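Local coordinates for uncharacterized protein (Bacteroides eggerthii DSM 20697, PDB 4ECO) that is of unknown function but folds as a leucine-rich repeat solenoid and probably binds other proteins, at residues Asp40-Lys45 / Phe91-Arg96; Asn193-Val198 / Ser216-Glu221; Asn340-Lys345 / Ala361-Thr366; His386-Tyr391 / Tyr411-Ser416; Asp577-Asn582 / Asn597-Ile602. All blocks are in the same frame, centred on the assembly; numbering follows the deposited sequence.

Interaction 1. Residues Asp40-Lys45 / Phe91-Arg96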
# COMPACT_ATOMS: atom_id res chain seq x y z
N ASP A 40 30.58 22.11 8.24
CA ASP A 40 31.83 22.30 7.48
C ASP A 40 32.20 21.07 6.64
O ASP A 40 32.50 21.21 5.46
CB ASP A 40 32.99 22.64 8.42
CG ASP A 40 32.95 24.02 9.04
OD1 ASP A 40 32.28 24.91 8.47
OD2 ASP A 40 33.62 24.22 10.08
N ALA A 41 32.16 19.87 7.26
CA ALA A 41 32.49 18.60 6.62
C ALA A 41 31.50 18.21 5.50
O ALA A 41 31.87 17.50 4.56
CB ALA A 41 32.51 17.50 7.67
N LEU A 42 30.23 18.64 5.63
CA LEU A 42 29.17 18.29 4.69
C LEU A 42 28.86 19.45 3.71
O LEU A 42 27.75 19.52 3.17
CB LEU A 42 27.90 17.86 5.44
CG LEU A 42 28.06 16.57 6.26
CD1 LEU A 42 26.78 16.21 6.93
CD2 LEU A 42 28.52 15.41 5.39
N ASN A 43 29.89 20.31 3.45
CA ASN A 43 29.86 21.43 2.52
C ASN A 43 28.62 22.35 2.76
O ASN A 43 27.99 22.83 1.82
CB ASN A 43 29.88 20.88 1.09
CG ASN A 43 30.14 21.88 -0.01
OD1 ASN A 43 29.45 21.89 -1.04
ND2 ASN A 43 31.13 22.74 0.19
N GLY A 44 28.34 22.62 4.04
CA GLY A 44 27.22 23.42 4.52
C GLY A 44 27.00 24.79 3.90
O GLY A 44 25.87 25.29 3.88
N LYS A 45 28.08 25.45 3.43
CA LYS A 45 27.95 26.78 2.83
C LYS A 45 27.18 26.70 1.50
O LYS A 45 26.59 27.70 1.08
CB LYS A 45 29.33 27.44 2.62
CG LYS A 45 30.32 26.56 1.84
CD LYS A 45 31.50 27.36 1.28
CE LYS A 45 32.36 26.53 0.35
NZ LYS A 45 33.45 27.33 -0.27
N PHE A 91 18.60 19.39 2.51
CA PHE A 91 19.69 20.36 2.44
C PHE A 91 20.64 20.11 1.29
O PHE A 91 21.28 21.06 0.81
CB PHE A 91 20.48 20.40 3.77
CG PHE A 91 19.81 21.21 4.86
CD1 PHE A 91 19.49 22.55 4.66
CD2 PHE A 91 19.54 20.64 6.10
CE1 PHE A 91 18.90 23.30 5.68
CE2 PHE A 91 18.95 21.39 7.12
CZ PHE A 91 18.65 22.72 6.91
N GLY A 92 20.75 18.87 0.87
CA GLY A 92 21.66 18.52 -0.22
C GLY A 92 23.10 18.51 0.24
O GLY A 92 23.98 18.96 -0.49
N ALA A 93 23.32 17.98 1.45
CA ALA A 93 24.62 17.83 2.10
C ALA A 93 25.57 16.98 1.24
O ALA A 93 25.11 16.05 0.55
CB ALA A 93 24.44 17.20 3.47
N SER A 94 26.87 17.33 1.23
CA SER A 94 27.87 16.67 0.40
C SER A 94 29.15 16.55 1.16
O SER A 94 29.77 17.57 1.48
CB SER A 94 28.09 17.46 -0.89
OG SER A 94 29.21 16.99 -1.63
N GLY A 95 29.56 15.31 1.42
CA GLY A 95 30.80 15.04 2.13
C GLY A 95 30.75 13.83 3.03
O GLY A 95 29.99 12.89 2.78
N ARG A 96 31.57 13.86 4.08
CA ARG A 96 31.73 12.76 5.03
C ARG A 96 31.26 13.20 6.42
O ARG A 96 31.66 14.27 6.86
CB ARG A 96 33.21 12.31 5.05
CG ARG A 96 33.70 11.73 3.71
CD ARG A 96 35.22 11.68 3.58
NE ARG A 96 35.88 11.07 4.74
CZ ARG A 96 36.23 9.79 4.82
NH1 ARG A 96 36.01 8.97 3.80
NH2 ARG A 96 36.80 9.32 5.92
O HOH W 1 33.72 15.92 4.17

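Interaction 2. Residues Asn193-Val198 / Ser216-Glu221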
# COMPACT_ATOMS: atom_id res chain seq x y z
N ASN A 193 21.41 13.84 -1.84
CA ASN A 193 22.63 14.30 -1.19
C ASN A 193 23.85 13.55 -1.74
O ASN A 193 23.70 12.54 -2.44
CB ASN A 193 22.52 14.09 0.33
CG ASN A 193 22.34 12.63 0.70
OD1 ASN A 193 23.27 11.83 0.64
ND2 ASN A 193 21.12 12.24 1.00
N ASN A 194 25.05 13.99 -1.33
CA ASN A 194 26.29 13.35 -1.70
C ASN A 194 27.08 12.94 -0.42
O ASN A 194 28.28 13.21 -0.31
CB ASN A 194 27.10 14.23 -2.62
CG ASN A 194 28.07 13.43 -3.44
OD1 ASN A 194 27.70 12.79 -4.44
ND2 ASN A 194 29.33 13.41 -3.00
N ILE A 195 26.38 12.30 0.55
CA ILE A 195 27.01 11.79 1.77
C ILE A 195 27.76 10.51 1.34
O ILE A 195 27.13 9.56 0.90
CB ILE A 195 26.01 11.55 2.94
CG1 ILE A 195 25.06 12.73 3.26
CG2 ILE A 195 26.69 10.99 4.19
CD1 ILE A 195 25.70 13.95 3.64
N THR A 196 29.10 10.51 1.43
CA THR A 196 29.91 9.38 0.98
C THR A 196 30.45 8.54 2.13
O THR A 196 30.99 7.46 1.89
CB THR A 196 31.08 9.92 0.13
OG1 THR A 196 31.82 10.89 0.88
CG2 THR A 196 30.60 10.52 -1.19
N PHE A 197 30.28 9.00 3.36
CA PHE A 197 30.80 8.32 4.54
C PHE A 197 30.00 8.73 5.78
O PHE A 197 29.55 9.89 5.89
CB PHE A 197 32.30 8.70 4.72
CG PHE A 197 33.09 7.86 5.68
CD1 PHE A 197 33.08 8.14 7.04
CD2 PHE A 197 33.84 6.79 5.22
CE1 PHE A 197 33.77 7.32 7.93
CE2 PHE A 197 34.55 5.98 6.12
CZ PHE A 197 34.51 6.26 7.47
N VAL A 198 29.81 7.79 6.72
CA VAL A 198 29.15 8.02 8.01
C VAL A 198 30.05 7.41 9.05
O VAL A 198 30.38 6.22 8.98
CB VAL A 198 27.67 7.54 8.16
CG1 VAL A 198 27.06 8.09 9.44
CG2 VAL A 198 26.83 7.96 6.97
N SER A 216 21.58 8.44 -0.84
CA SER A 216 23.01 8.69 -0.66
C SER A 216 23.86 7.81 -1.54
O SER A 216 23.50 6.65 -1.77
CB SER A 216 23.41 8.47 0.80
OG SER A 216 23.06 9.56 1.64
N PRO A 217 25.02 8.30 -2.00
CA PRO A 217 25.86 7.48 -2.89
C PRO A 217 26.88 6.60 -2.17
O PRO A 217 27.71 5.97 -2.84
CB PRO A 217 26.58 8.52 -3.74
CG PRO A 217 26.66 9.72 -2.88
CD PRO A 217 25.58 9.66 -1.85
N PHE A 218 26.84 6.56 -0.81
CA PHE A 218 27.84 5.80 -0.06
C PHE A 218 27.70 4.28 -0.29
O PHE A 218 26.66 3.80 -0.74
CB PHE A 218 27.81 6.11 1.45
CG PHE A 218 26.47 6.23 2.13
CD1 PHE A 218 25.45 5.30 1.88
CD2 PHE A 218 26.25 7.19 3.11
CE1 PHE A 218 24.23 5.36 2.56
CE2 PHE A 218 25.02 7.26 3.78
CZ PHE A 218 24.02 6.34 3.51
N VAL A 219 28.78 3.56 0.01
CA VAL A 219 28.89 2.10 -0.07
C VAL A 219 28.67 1.55 1.34
O VAL A 219 28.93 2.26 2.32
CB VAL A 219 30.22 1.62 -0.72
CG1 VAL A 219 30.26 1.96 -2.20
CG2 VAL A 219 31.44 2.20 -0.00
N ALA A 220 28.18 0.31 1.45
CA ALA A 220 27.82 -0.37 2.70
C ALA A 220 28.91 -0.31 3.78
O ALA A 220 28.59 -0.03 4.94
CB ALA A 220 27.48 -1.81 2.42
N GLU A 221 30.18 -0.52 3.40
CA GLU A 221 31.34 -0.55 4.31
C GLU A 221 31.70 0.84 4.87
O GLU A 221 32.50 0.93 5.81
CB GLU A 221 32.58 -1.19 3.64
CG GLU A 221 33.05 -0.57 2.33
CD GLU A 221 32.40 -1.04 1.03
OE1 GLU A 221 31.32 -1.68 1.09
OE2 GLU A 221 32.96 -0.74 -0.05
O HOH W 2 31.25 5.43 0.37

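Interaction 3. Residues Asn340-Lys345 / Ala361-Thr366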
# COMPACT_ATOMS: atom_id res chain seq x y z
N ASN A 340 9.40 -6.48 -6.37
CA ASN A 340 10.59 -7.30 -6.17
C ASN A 340 10.60 -8.30 -7.33
O ASN A 340 9.92 -8.06 -8.33
CB ASN A 340 10.60 -7.95 -4.77
CG ASN A 340 11.29 -7.15 -3.70
OD1 ASN A 340 12.50 -7.28 -3.48
ND2 ASN A 340 10.53 -6.35 -2.95
N GLN A 341 11.32 -9.41 -7.21
CA GLN A 341 11.35 -10.43 -8.25
C GLN A 341 10.98 -11.78 -7.66
O GLN A 341 11.49 -12.81 -8.11
CB GLN A 341 12.76 -10.49 -8.84
CG GLN A 341 13.15 -9.38 -9.79
CD GLN A 341 14.49 -9.76 -10.36
OE1 GLN A 341 15.54 -9.49 -9.77
NE2 GLN A 341 14.49 -10.52 -11.47
N LEU A 342 10.15 -11.75 -6.59
CA LEU A 342 9.74 -12.95 -5.84
C LEU A 342 9.09 -13.95 -6.78
O LEU A 342 8.14 -13.61 -7.48
CB LEU A 342 8.80 -12.60 -4.67
CG LEU A 342 9.34 -11.70 -3.54
CD1 LEU A 342 8.23 -11.31 -2.62
CD2 LEU A 342 10.39 -12.40 -2.72
N GLU A 343 9.67 -15.15 -6.86
CA GLU A 343 9.22 -16.22 -7.75
C GLU A 343 8.92 -17.51 -6.97
O GLU A 343 9.52 -17.74 -5.91
CB GLU A 343 10.27 -16.49 -8.85
CG GLU A 343 11.61 -16.97 -8.31
CD GLU A 343 12.78 -17.03 -9.27
OE1 GLU A 343 12.69 -16.48 -10.38
OE2 GLU A 343 13.82 -17.61 -8.87
N GLY A 344 8.02 -18.32 -7.54
CA GLY A 344 7.64 -19.64 -7.04
C GLY A 344 6.86 -19.64 -5.76
O GLY A 344 6.12 -18.68 -5.46
N LYS A 345 6.98 -20.76 -5.01
CA LYS A 345 6.33 -20.96 -3.72
C LYS A 345 7.13 -20.19 -2.67
O LYS A 345 8.37 -20.22 -2.68
CB LYS A 345 6.21 -22.47 -3.41
CG LYS A 345 5.53 -22.82 -2.07
CD LYS A 345 4.88 -24.22 -2.04
CE LYS A 345 5.80 -25.42 -2.26
NZ LYS A 345 5.07 -26.72 -2.23
N ALA A 361 2.35 -7.42 -3.61
CA ALA A 361 1.99 -7.09 -4.97
C ALA A 361 3.21 -6.82 -5.84
O ALA A 361 4.27 -6.44 -5.34
CB ALA A 361 1.05 -5.91 -5.00
N TYR A 362 3.05 -7.09 -7.15
CA TYR A 362 4.00 -6.84 -8.20
C TYR A 362 5.26 -7.70 -8.03
O TYR A 362 6.38 -7.21 -7.85
CB TYR A 362 4.34 -5.36 -8.31
CG TYR A 362 3.17 -4.51 -8.75
CD1 TYR A 362 2.88 -4.33 -10.10
CD2 TYR A 362 2.34 -3.89 -7.82
CE1 TYR A 362 1.80 -3.56 -10.51
CE2 TYR A 362 1.23 -3.14 -8.22
CZ TYR A 362 0.98 -2.95 -9.57
OH TYR A 362 -0.07 -2.16 -10.00
N ASN A 363 5.04 -9.00 -8.17
CA ASN A 363 6.07 -10.04 -8.12
C ASN A 363 5.67 -11.16 -9.10
O ASN A 363 4.86 -10.93 -10.00
CB ASN A 363 6.26 -10.56 -6.68
CG ASN A 363 7.00 -9.61 -5.78
OD1 ASN A 363 8.21 -9.50 -5.86
ND2 ASN A 363 6.32 -8.99 -4.86
N GLN A 364 6.24 -12.34 -8.93
CA GLN A 364 5.95 -13.48 -9.80
C GLN A 364 5.76 -14.74 -8.93
O GLN A 364 6.18 -15.84 -9.28
CB GLN A 364 7.09 -13.63 -10.84
CG GLN A 364 7.09 -12.53 -11.93
CD GLN A 364 5.97 -12.60 -12.98
OE1 GLN A 364 6.06 -13.32 -13.96
NE2 GLN A 364 4.89 -11.83 -12.80
N ILE A 365 5.12 -14.53 -7.76
CA ILE A 365 4.79 -15.55 -6.77
C ILE A 365 3.74 -16.49 -7.39
O ILE A 365 2.76 -16.01 -7.94
CB ILE A 365 4.31 -14.90 -5.45
CG1 ILE A 365 5.40 -13.96 -4.88
CG2 ILE A 365 3.90 -15.95 -4.42
CD1 ILE A 365 4.94 -12.95 -3.82
N THR A 366 3.98 -17.82 -7.32
CA THR A 366 3.05 -18.81 -7.87
C THR A 366 2.24 -19.50 -6.79
O THR A 366 1.16 -20.04 -7.10
CB THR A 366 3.79 -19.87 -8.69
OG1 THR A 366 4.77 -20.53 -7.88
CG2 THR A 366 4.39 -19.31 -9.96

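Interaction 4. Residues His386-Tyr391 / Tyr411-Ser416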
# COMPACT_ATOMS: atom_id res chain seq x y z
N HIS A 386 -0.93 -8.78 -8.84
CA HIS A 386 0.14 -8.78 -9.82
C HIS A 386 1.21 -9.79 -9.47
O HIS A 386 2.33 -9.44 -9.11
CB HIS A 386 0.75 -7.39 -10.00
CG HIS A 386 -0.21 -6.40 -10.58
ND1 HIS A 386 -0.29 -6.19 -11.95
CD2 HIS A 386 -1.11 -5.61 -9.96
CE1 HIS A 386 -1.22 -5.26 -12.11
NE2 HIS A 386 -1.75 -4.88 -10.94
N ASN A 387 0.83 -11.06 -9.54
CA ASN A 387 1.68 -12.22 -9.33
C ASN A 387 1.23 -13.30 -10.30
O ASN A 387 0.51 -13.00 -11.26
CB ASN A 387 1.66 -12.72 -7.87
CG ASN A 387 2.42 -11.85 -6.91
OD1 ASN A 387 3.64 -11.89 -6.84
ND2 ASN A 387 1.71 -11.13 -6.05
N LYS A 388 1.63 -14.54 -10.05
CA LYS A 388 1.29 -15.67 -10.89
C LYS A 388 0.59 -16.75 -10.06
O LYS A 388 0.84 -17.92 -10.29
CB LYS A 388 2.58 -16.22 -11.56
CG LYS A 388 3.25 -15.25 -12.54
CD LYS A 388 4.25 -15.98 -13.46
CE LYS A 388 3.60 -16.60 -14.67
NZ LYS A 388 4.59 -17.25 -15.57
N LEU A 389 -0.28 -16.37 -9.11
CA LEU A 389 -0.97 -17.31 -8.22
C LEU A 389 -1.95 -18.18 -8.97
O LEU A 389 -2.79 -17.65 -9.70
CB LEU A 389 -1.74 -16.59 -7.11
CG LEU A 389 -0.97 -15.88 -6.00
CD1 LEU A 389 -1.94 -15.18 -5.06
CD2 LEU A 389 -0.08 -16.85 -5.21
N LYS A 390 -1.87 -19.52 -8.78
CA LYS A 390 -2.79 -20.41 -9.50
C LYS A 390 -4.09 -20.57 -8.72
O LYS A 390 -5.13 -20.90 -9.31
CB LYS A 390 -2.19 -21.81 -9.80
CG LYS A 390 -0.77 -21.88 -10.37
CD LYS A 390 -0.53 -21.03 -11.61
CE LYS A 390 0.96 -20.83 -11.81
NZ LYS A 390 1.24 -19.68 -12.71
N TYR A 391 -4.03 -20.39 -7.39
CA TYR A 391 -5.19 -20.61 -6.52
C TYR A 391 -5.31 -19.57 -5.43
O TYR A 391 -4.31 -18.91 -5.10
CB TYR A 391 -5.07 -22.01 -5.85
CG TYR A 391 -4.72 -23.17 -6.76
CD1 TYR A 391 -5.66 -23.71 -7.64
CD2 TYR A 391 -3.48 -23.79 -6.67
CE1 TYR A 391 -5.36 -24.82 -8.44
CE2 TYR A 391 -3.16 -24.89 -7.48
CZ TYR A 391 -4.10 -25.41 -8.35
OH TYR A 391 -3.77 -26.50 -9.13
N TYR A 411 -4.98 -9.62 -11.03
CA TYR A 411 -3.83 -9.83 -11.89
C TYR A 411 -3.01 -10.99 -11.41
O TYR A 411 -1.87 -10.84 -11.00
CB TYR A 411 -2.98 -8.58 -11.98
CG TYR A 411 -3.52 -7.55 -12.92
CD1 TYR A 411 -3.23 -7.60 -14.28
CD2 TYR A 411 -4.27 -6.46 -12.45
CE1 TYR A 411 -3.68 -6.61 -15.16
CE2 TYR A 411 -4.70 -5.45 -13.31
CZ TYR A 411 -4.41 -5.54 -14.66
OH TYR A 411 -4.80 -4.55 -15.53
N ASN A 412 -3.63 -12.16 -11.45
CA ASN A 412 -3.01 -13.43 -11.10
C ASN A 412 -3.43 -14.44 -12.17
O ASN A 412 -3.85 -14.03 -13.26
CB ASN A 412 -3.38 -13.88 -9.67
CG ASN A 412 -2.44 -13.35 -8.61
OD1 ASN A 412 -1.25 -13.66 -8.59
ND2 ASN A 412 -2.95 -12.53 -7.70
N GLU A 413 -3.25 -15.73 -11.89
CA GLU A 413 -3.58 -16.81 -12.82
C GLU A 413 -4.53 -17.80 -12.14
O GLU A 413 -4.44 -19.01 -12.37
CB GLU A 413 -2.29 -17.48 -13.30
CG GLU A 413 -1.68 -16.71 -14.45
CD GLU A 413 -0.17 -16.73 -14.54
OE1 GLU A 413 0.41 -17.84 -14.62
OE2 GLU A 413 0.42 -15.63 -14.59
N ILE A 414 -5.44 -17.27 -11.29
CA ILE A 414 -6.41 -18.08 -10.53
C ILE A 414 -7.41 -18.67 -11.51
O ILE A 414 -7.94 -17.94 -12.35
CB ILE A 414 -7.06 -17.24 -9.39
CG1 ILE A 414 -5.96 -16.81 -8.36
CG2 ILE A 414 -8.21 -17.99 -8.72
CD1 ILE A 414 -6.31 -15.66 -7.49
N GLY A 415 -7.59 -19.99 -11.43
CA GLY A 415 -8.48 -20.77 -12.29
C GLY A 415 -7.82 -21.25 -13.58
O GLY A 415 -8.47 -21.88 -14.43
N SER A 416 -6.52 -20.93 -13.76
CA SER A 416 -5.80 -21.32 -14.96
C SER A 416 -5.53 -22.81 -15.00
O SER A 416 -5.49 -23.39 -16.10
CB SER A 416 -4.48 -20.56 -15.05
OG SER A 416 -3.60 -20.93 -14.00
O HOH W 3 -5.71 -22.66 -11.01

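Interaction 5. Residues Asp577-Asn582 / Asn597-Ile602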
# COMPACT_ATOMS: atom_id res chain seq x y z
N ASP A 577 -27.81 -3.29 -29.33
CA ASP A 577 -28.70 -3.21 -30.47
C ASP A 577 -30.16 -3.24 -29.98
O ASP A 577 -31.01 -3.93 -30.56
CB ASP A 577 -28.40 -4.34 -31.46
CG ASP A 577 -28.99 -4.15 -32.85
OD1 ASP A 577 -29.52 -3.04 -33.13
OD2 ASP A 577 -28.90 -5.10 -33.66
N ILE A 578 -30.45 -2.45 -28.93
CA ILE A 578 -31.77 -2.36 -28.34
C ILE A 578 -32.73 -1.80 -29.40
O ILE A 578 -32.37 -0.90 -30.15
CB ILE A 578 -31.79 -1.55 -27.01
CG1 ILE A 578 -30.77 -2.09 -25.98
CG2 ILE A 578 -33.21 -1.46 -26.39
CD1 ILE A 578 -30.82 -3.62 -25.62
N ARG A 579 -33.92 -2.41 -29.48
CA ARG A 579 -34.96 -2.07 -30.44
C ARG A 579 -36.10 -1.30 -29.76
O ARG A 579 -35.86 -0.20 -29.27
CB ARG A 579 -35.47 -3.35 -31.13
CG ARG A 579 -34.40 -4.25 -31.72
CD ARG A 579 -33.60 -3.59 -32.81
NE ARG A 579 -32.57 -4.48 -33.34
CZ ARG A 579 -32.23 -4.56 -34.62
NH1 ARG A 579 -32.83 -3.79 -35.53
NH2 ARG A 579 -31.28 -5.40 -35.01
N LYS A 580 -37.30 -1.86 -29.73
CA LYS A 580 -38.48 -1.18 -29.20
C LYS A 580 -38.53 -1.28 -27.67
O LYS A 580 -38.44 -2.38 -27.08
CB LYS A 580 -39.78 -1.76 -29.83
CG LYS A 580 -41.13 -1.22 -29.34
CD LYS A 580 -41.48 0.21 -29.79
CE LYS A 580 -42.96 0.52 -29.66
NZ LYS A 580 -43.46 0.49 -28.25
N VAL A 581 -38.69 -0.09 -27.04
CA VAL A 581 -38.84 0.13 -25.61
C VAL A 581 -40.30 0.55 -25.41
O VAL A 581 -40.69 1.64 -25.85
CB VAL A 581 -37.80 1.14 -25.06
CG1 VAL A 581 -37.96 1.34 -23.55
CG2 VAL A 581 -36.38 0.71 -25.38
N ASN A 582 -41.12 -0.36 -24.84
CA ASN A 582 -42.56 -0.13 -24.69
C ASN A 582 -42.87 0.82 -23.57
O ASN A 582 -43.60 1.78 -23.81
CB ASN A 582 -43.34 -1.46 -24.49
CG ASN A 582 -43.33 -2.42 -25.67
OD1 ASN A 582 -43.41 -2.03 -26.85
ND2 ASN A 582 -43.28 -3.71 -25.37
N ASN A 597 -27.21 2.86 -29.88
CA ASN A 597 -28.27 1.86 -30.03
C ASN A 597 -29.05 2.35 -31.22
O ASN A 597 -30.10 2.98 -31.07
CB ASN A 597 -29.10 1.71 -28.74
CG ASN A 597 -28.52 0.79 -27.70
OD1 ASN A 597 -28.50 -0.42 -27.87
ND2 ASN A 597 -28.14 1.33 -26.56
N PRO A 598 -28.45 2.27 -32.42
CA PRO A 598 -29.06 2.90 -33.60
C PRO A 598 -30.48 2.45 -33.97
O PRO A 598 -31.14 3.16 -34.72
CB PRO A 598 -28.10 2.53 -34.74
CG PRO A 598 -27.33 1.35 -34.22
CD PRO A 598 -27.15 1.66 -32.78
N ASN A 599 -30.95 1.31 -33.47
CA ASN A 599 -32.29 0.86 -33.86
C ASN A 599 -33.29 0.94 -32.70
O ASN A 599 -34.36 0.32 -32.78
CB ASN A 599 -32.23 -0.55 -34.42
CG ASN A 599 -31.31 -0.65 -35.61
OD1 ASN A 599 -31.46 0.05 -36.61
ND2 ASN A 599 -30.28 -1.47 -35.48
N ILE A 600 -32.97 1.75 -31.66
CA ILE A 600 -33.81 1.94 -30.48
C ILE A 600 -35.05 2.77 -30.84
O ILE A 600 -35.03 3.55 -31.79
CB ILE A 600 -33.01 2.56 -29.28
CG1 ILE A 600 -33.66 2.23 -27.92
CG2 ILE A 600 -32.77 4.07 -29.45
CD1 ILE A 600 -32.83 2.50 -26.67
N SER A 601 -36.14 2.54 -30.10
CA SER A 601 -37.42 3.26 -30.17
C SER A 601 -37.88 3.40 -28.72
O SER A 601 -38.35 2.42 -28.13
CB SER A 601 -38.41 2.54 -31.08
OG SER A 601 -39.51 3.37 -31.40
N ILE A 602 -37.60 4.59 -28.13
CA ILE A 602 -37.83 4.92 -26.71
C ILE A 602 -38.58 6.26 -26.56
O ILE A 602 -38.33 7.22 -27.30
CB ILE A 602 -36.45 4.93 -25.97
CG1 ILE A 602 -36.58 4.87 -24.44
CG2 ILE A 602 -35.49 6.03 -26.47
CD1 ILE A 602 -35.30 4.36 -23.70
O HOH W 4 -30.15 -0.75 -31.82

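Interaction 1. Residues Asp40-Lys45 / Phe91-Arg96
The flat group at the centre of this contact is the peptide carbonyl of L42, over one face of which S94 N stands, 52° out of the plane. S94 N donates to L42 O across 3.1 Å with a nearly straight N-H...O angle of 175°, and L42 O takes a second bond from W47 NE1. CG of L42 lies beside the backbone N, and further out CD2 reaches G95 C at 3.6 Å. L42 CB packs on A93 CB at 4.0 Å, and both side chains also touch I195. G95 CA lies against A41 O at 3.6 Å, and its positive phi (145°) suits a residue without a side chain. One water links A41 O to R96 N. The guanidinium of R96 makes a salt bridge with E228 and a cation-pi contact with F197. The end of helix 27-41 thus seats on the corner at G95, where a Gly-Arg pair followed closely by P98 is consistent with the Gly-X-hydrophobic-Pro signature of plant-type leucine-rich repeats.

Interaction 2. Residues Asn193-Val198 / Ser216-Glu221
F218 packs against strand 194-198 where one leucine-rich repeat meets the next, and its side chain traces the contact. Its chi1 of 43° sets CG between the backbone N and the carbonyl carbon. CB faces T196 O at 3.5 Å. CG and CD2 come next to the carbonyl of I195, with CD2 3.4 Å from I195 O and also near I195 CG2. Further out, CE2 meets V198 CG2 at 3.7 Å, the two side chains crossing obliquely. One face of the ring is covered by S216 CB, 3.4 Å above the plane and over its centre, while I223 and C259 add contacts from loops. At the start of the segment the polar side chain is N193. Its OD1 accepts from I195 N in the carbonyl plane, on a lone pair, at 3.1 Å and 168°, which defines an Asx turn. S216 OG also donates to N193 OD1, though the very short modelled separation is doubtful at this resolution. N193 ND2 donates to G214 O, so both ends of the amide are used; this side chain lies about 5 Å from the sodium ion, which is bound at E117 and S192. P217 CG rests 3.6 Å from N194 OD1, the side chains crossing at about a right angle. At the far end, a water that donates to T196 O accepts from V219 N at 3.1 Å.

Interaction 3. Residues Asn340-Lys345 / Ala361-Thr366
N363 lies against L342 at the junction of two consecutive leucine-rich repeats, occupying the consensus asparagine position of the repeat. Among the side-chain hydrogen bonds, L342 N donates to N363 OD1 at 3.1 Å and 153°, tilted from the carbonyl plane, and N340 N adds a weak bond to the same oxygen. N363 ND2 donates to L360 O and C337 O, so the amide joins the backbones of both repeats. An alanine here would probably leave L342 N without its acceptor, take one donor from each of L360 O and C337 O, and open a gap beside L342 CG and CD1. Among the backbone bonds, Q364 N meets L342 O at 2.7 Å, nearly along the C=O axis, and T366 N reaches G344 O at 3.0 Å. E343 with Q364 and G344 with I365 form parallel bridges, the touching parts running 15° apart; G344 takes a positive phi of 69°, easily adopted without a side chain. Apolar packing is carried by I365, whose CG1 touches L342 CB at 3.7 Å and whose CD1 lies 3.9 Å from L342 CD1. Q364 bends at chi2, and its NE2 donates to N363 O at 2.9 Å.

Interaction 4. Residues His386-Tyr391 / Tyr411-Ser416
H386-Y391 and Y411-S416 are equivalent loop segments of successive leucine-rich repeats, joined by a ring stack, an asparagine and a salt bridge. The rings of H386 and Y411 form an offset stack, centroids 4.2 Å apart and planes at 15°, with Y411 CB over the centre of the imidazole; H386 also stacks with Y362. N412 OD1 accepts from L389 N at 2.9 Å, tilted from the carbonyl plane, while its ND2 donates to F384 O and F409 O. Backbone bonds support this: N387 N to Y411 O at 3.1 Å and E413 N to L389 O at 2.9 Å. Both S416 N and OG hold E413 O in the type II turn. K390 is bent at chi2 (-53°), and its NZ meets E413 OE1 at 2.8 Å from 46° above the carboxylate plane. The same NZ donates to K388 O at 3.0 Å. An alanine in place of K390 would probably leave the E413 carboxylate without its salt-bridge mate and K388 O without this donor. K388 runs alongside E413, its CE 3.3 Å from E413 OE2 and its NZ beyond salt-bridge range. Two lysines near one carboxylate are likely to favour its ionised form.

Interaction 5. Residues Asp577-Asn582 / Asn597-Ile602
D577 has CG anti to the backbone N (chi1 -164°), and N599 has CG beside its own (chi1 -58°); these torsions set the two CG atoms. Across the contact, N599 ND2 donates to D577 OD1 at 2.9 Å, using the syn lone pair of that oxygen, with the oxygen almost in the amide plane. R579 bends at chi2; its guanidinium lies alongside the amide, planes 16° apart, with N599 ND2 3.4 Å above the guanidinium plane, toward the rim. R579 NH2 also forms a salt bridge with D577 OD2, at 2.8 Å. A water ties D577 OD1 and I578 O to N599 N. The segments belong to successive leucine-rich repeats, with N597 at the consensus asparagine position and opening a type I turn to I600. Its OD1 accepts from I578 N at 3.0 Å, and its ND2 donates to I573 O and I594 O. Two backbone bonds follow, S601 N to R579 O and V581 N to S601 O. I578 CG2 packs on I600 CD1 at 4.0 Å, and V581 CG1 on I602 CG1 at 3.9 Å. Segment 577-582 follows strand 570-572; its partner runs into strand 601-603, which pairs in parallel with strand 625-627, where S601 OG bonds D625.

From the N terminus the contacts come in series, none enclosing or crossing another. Interaction 1 closes 45 residues between helix 27-41 and the strand corner, and interaction 2 closes 17 around strand 210-214. These two touch, joining 91-96 to strand 194-198 through probable hydrogen bonds. Interactions 3 and 4, closing 15 and 19 residues, each link the loop after one parallel strand to the equivalent loop of the next repeat, and they adjoin where I365 O meets K388 N. About 17 Å separates the nearest atoms of interactions 2 and 3. Interaction 5, closing 14 residues, does the same at the C-terminal end, its nearest atoms about 26 Å from interaction 4.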